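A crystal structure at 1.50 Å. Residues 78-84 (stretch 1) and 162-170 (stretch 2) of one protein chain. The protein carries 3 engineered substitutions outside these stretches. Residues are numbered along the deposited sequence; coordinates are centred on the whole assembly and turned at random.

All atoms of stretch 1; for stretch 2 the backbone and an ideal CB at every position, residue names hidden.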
# COMPACT_ATOMS: atom_id res chain seq x y z
N ARG A 78 -6.51 4.64 11.02
CA ARG A 78 -6.88 3.87 12.20
C ARG A 78 -5.99 2.63 12.31
O ARG A 78 -5.58 2.24 13.39
CB ARG A 78 -8.36 3.42 12.08
CG ARG A 78 -8.83 2.49 13.19
CD ARG A 78 -10.28 2.09 13.11
NE ARG A 78 -11.16 3.21 13.41
CZ ARG A 78 -11.41 3.68 14.64
NH1 ARG A 78 -10.83 3.14 15.72
NH2 ARG A 78 -12.24 4.70 14.79
N GLN A 79 -5.78 1.95 11.18
CA GLN A 79 -5.09 0.66 11.14
C GLN A 79 -4.83 0.31 9.69
O GLN A 79 -5.53 0.81 8.80
CB GLN A 79 -5.92 -0.46 11.77
CG GLN A 79 -7.13 -0.77 10.99
CD GLN A 79 -7.99 -1.85 11.59
OE1 GLN A 79 -7.58 -3.02 11.63
NE2 GLN A 79 -9.20 -1.47 12.02
N VAL A 80 -3.86 -0.55 9.47
CA VAL A 80 -3.61 -1.11 8.16
C VAL A 80 -3.64 -2.64 8.23
O VAL A 80 -3.34 -3.25 9.25
CB VAL A 80 -2.26 -0.61 7.56
CG1 VAL A 80 -2.28 0.89 7.41
CG2 VAL A 80 -1.08 -1.00 8.38
N ILE A 81 -4.02 -3.20 7.08
CA ILE A 81 -4.12 -4.64 6.90
C ILE A 81 -3.37 -5.01 5.64
O ILE A 81 -3.59 -4.43 4.60
CB ILE A 81 -5.59 -5.08 6.79
CG1 ILE A 81 -6.37 -4.59 8.03
CG2 ILE A 81 -5.67 -6.57 6.61
CD1 ILE A 81 -7.87 -4.77 7.98
N ALA A 82 -2.52 -6.03 5.76
CA ALA A 82 -1.77 -6.56 4.62
C ALA A 82 -2.11 -8.03 4.42
O ALA A 82 -2.20 -8.81 5.36
CB ALA A 82 -0.32 -6.44 4.85
N SER A 83 -2.26 -8.39 3.17
CA SER A 83 -2.34 -9.80 2.84
C SER A 83 -1.83 -10.06 1.43
O SER A 83 -1.76 -9.13 0.59
CB SER A 83 -3.76 -10.34 3.06
OG SER A 83 -4.73 -9.70 2.25
N ASP A 84 -1.43 -11.29 1.18
CA ASP A 84 -0.96 -11.74 -0.13
C ASP A 84 -0.95 -13.27 -0.15
O ASP A 84 -1.07 -13.90 0.89
CB ASP A 84 0.43 -11.20 -0.45
CG ASP A 84 0.66 -10.96 -1.94
OD1 ASP A 84 0.10 -11.72 -2.76
OD2 ASP A 84 1.41 -10.08 -2.38
N UNK A 162 -11.30 -13.79 7.38
CA UNK A 162 -10.22 -14.02 8.33
C UNK A 162 -9.11 -12.97 8.26
O UNK A 162 -8.47 -12.68 9.26
CB UNK A 162 -9.62 -15.41 8.09
N UNK A 163 -8.82 -12.45 7.08
CA UNK A 163 -7.88 -11.35 6.93
C UNK A 163 -8.43 -10.13 7.67
O UNK A 163 -7.69 -9.40 8.32
CB UNK A 163 -7.63 -11.03 5.45
N UNK A 164 -9.73 -9.85 7.53
CA UNK A 164 -10.28 -8.61 8.06
C UNK A 164 -10.48 -8.64 9.58
O UNK A 164 -10.42 -7.59 10.24
CB UNK A 164 -11.61 -8.31 7.37
N UNK A 165 -10.72 -9.83 10.12
CA UNK A 165 -10.92 -10.05 11.56
C UNK A 165 -11.86 -9.00 12.17
O UNK A 165 -11.57 -8.41 13.21
CB UNK A 165 -9.57 -10.03 12.29
N UNK A 166 -12.97 -8.73 11.51
CA UNK A 166 -13.96 -7.80 12.02
C UNK A 166 -13.80 -6.36 11.60
O UNK A 166 -14.69 -5.56 11.87
CB UNK A 166 -13.95 -7.86 13.55
N UNK A 167 -12.67 -6.01 10.99
CA UNK A 167 -12.49 -4.66 10.45
C UNK A 167 -13.20 -4.49 9.12
O UNK A 167 -13.35 -5.45 8.35
CB UNK A 167 -11.00 -4.35 10.28
N UNK A 168 -13.63 -3.27 8.85
CA UNK A 168 -14.30 -2.89 7.61
C UNK A 168 -13.44 -1.85 6.87
O UNK A 168 -13.58 -0.64 7.11
CB UNK A 168 -15.70 -2.34 7.90
N UNK A 169 -12.53 -2.27 6.00
CA UNK A 169 -11.67 -1.29 5.31
C UNK A 169 -12.44 -0.23 4.52
O UNK A 169 -13.38 -0.56 3.82
CB UNK A 169 -10.72 -2.02 4.36
N UNK A 170 -12.00 1.01 4.65
CA UNK A 170 -12.54 2.11 3.86
C UNK A 170 -11.84 2.28 2.52
O UNK A 170 -12.41 2.82 1.61
CB UNK A 170 -12.44 3.41 4.65

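Most of stretch 1 is an extended strand whose alternate side chains, Gln-79, Ile-81 and Ser-83, point toward stretch 2. They offer an amide, an apolar branch and a hydroxyl in turn.

At position 162 the ideal CB has nothing of stretch 1 within 5.5 Å, so the contact sets no preference. The deposited residue is Ala-162, on the helix.

Position 163 is helical (phi/psi -63/-43) and its CA-to-CB bond points toward the strand. The ideal CB lies 4.5 Å from Ser-83 OG and 5.0 Å from Ile-81 CG2, which leaves space for a further carbon or two. A compact or medium apolar side chain would suit, such as valine, isoleucine or leucine. Val-163 is found, with chi1 in the t well; its CG1 packs 3.6 Å from Ile-81 CG2 and 3.7 Å from Ser-83 OG, so one methyl touches both residues.

Position 164 points sideways, with its ideal CB 5.2 Å from Ile-81 CD1. A short side chain would stop well short of that methyl, whereas leucine, isoleucine or methionine could extend to it. Leu-164 (chi1 m, chi2 t) brings CD2 to 3.9 Å from Ile-81 CD1.

Position 165 leaves the helix with positive phi (44/46), angles that favour glycine, asparagine or aspartate; stretch 1 is out of range of its CB. Ala-165 is deposited nonetheless. At 166, phi/psi of 91/-11 would jam a CB against the preceding carbonyl O, so the backbone itself calls for glycine, and Gly-166 is present. These two are the central residues of a type I' turn, closed by the backbone N of 167 donating to Leu-164 O at 2.8 Å.

Position 167 points toward the strand. Its ideal CB is 3.8 Å from Gln-79 NE2 and 3.9 Å from Ile-81 CD1, close quarters that favour a small side chain; alanine would fit, while serine or threonine could also address the amide. Ser-167, chi1 m, keeps its CB 3.9 Å from Ile-81 CD1 and places OG 3.1 Å from Gln-79 OE1, a possible hydrogen bond, though the hydroxyl proton has another acceptor within reach.

Position 168 points away, and many residues would serve; it is Ala-168. At 169, phi/psi of -57/136 suits proline among others, and the sideways ideal CB sits 5.4 Å from Ile-81 CD1, so a modest apolar group could close the gap. Pro-169 does so with CG 4.3 Å from Ile-81 CD1. Position 170 has no stretch 1 atom near its ideal CB, so many residues would suit; Asp-170 hydrogen-bonds through OD2 elsewhere in the structure.

Stretch 2 162-170: AVLAGSAPD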
# COMPACT_ATOMS: atom_id res chain seq x y z
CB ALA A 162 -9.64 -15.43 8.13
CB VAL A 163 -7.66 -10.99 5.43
CG1 VAL A 163 -6.78 -9.76 5.27
CG2 VAL A 163 -7.01 -12.15 4.71
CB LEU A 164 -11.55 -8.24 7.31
CG LEU A 164 -11.32 -7.94 5.83
CD1 LEU A 164 -12.60 -7.51 5.25
CD2 LEU A 164 -10.24 -6.86 5.62
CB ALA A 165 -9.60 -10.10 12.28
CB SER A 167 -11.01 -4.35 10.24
OG SER A 167 -10.30 -4.40 11.45
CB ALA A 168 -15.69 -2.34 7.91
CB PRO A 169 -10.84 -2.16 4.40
CG PRO A 169 -10.79 -3.44 5.09
CD PRO A 169 -12.14 -3.64 5.66
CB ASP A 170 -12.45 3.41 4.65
CG ASP A 170 -12.96 3.25 6.07
OD1 ASP A 170 -14.19 3.16 6.25
OD2 ASP A 170 -12.19 3.13 7.04
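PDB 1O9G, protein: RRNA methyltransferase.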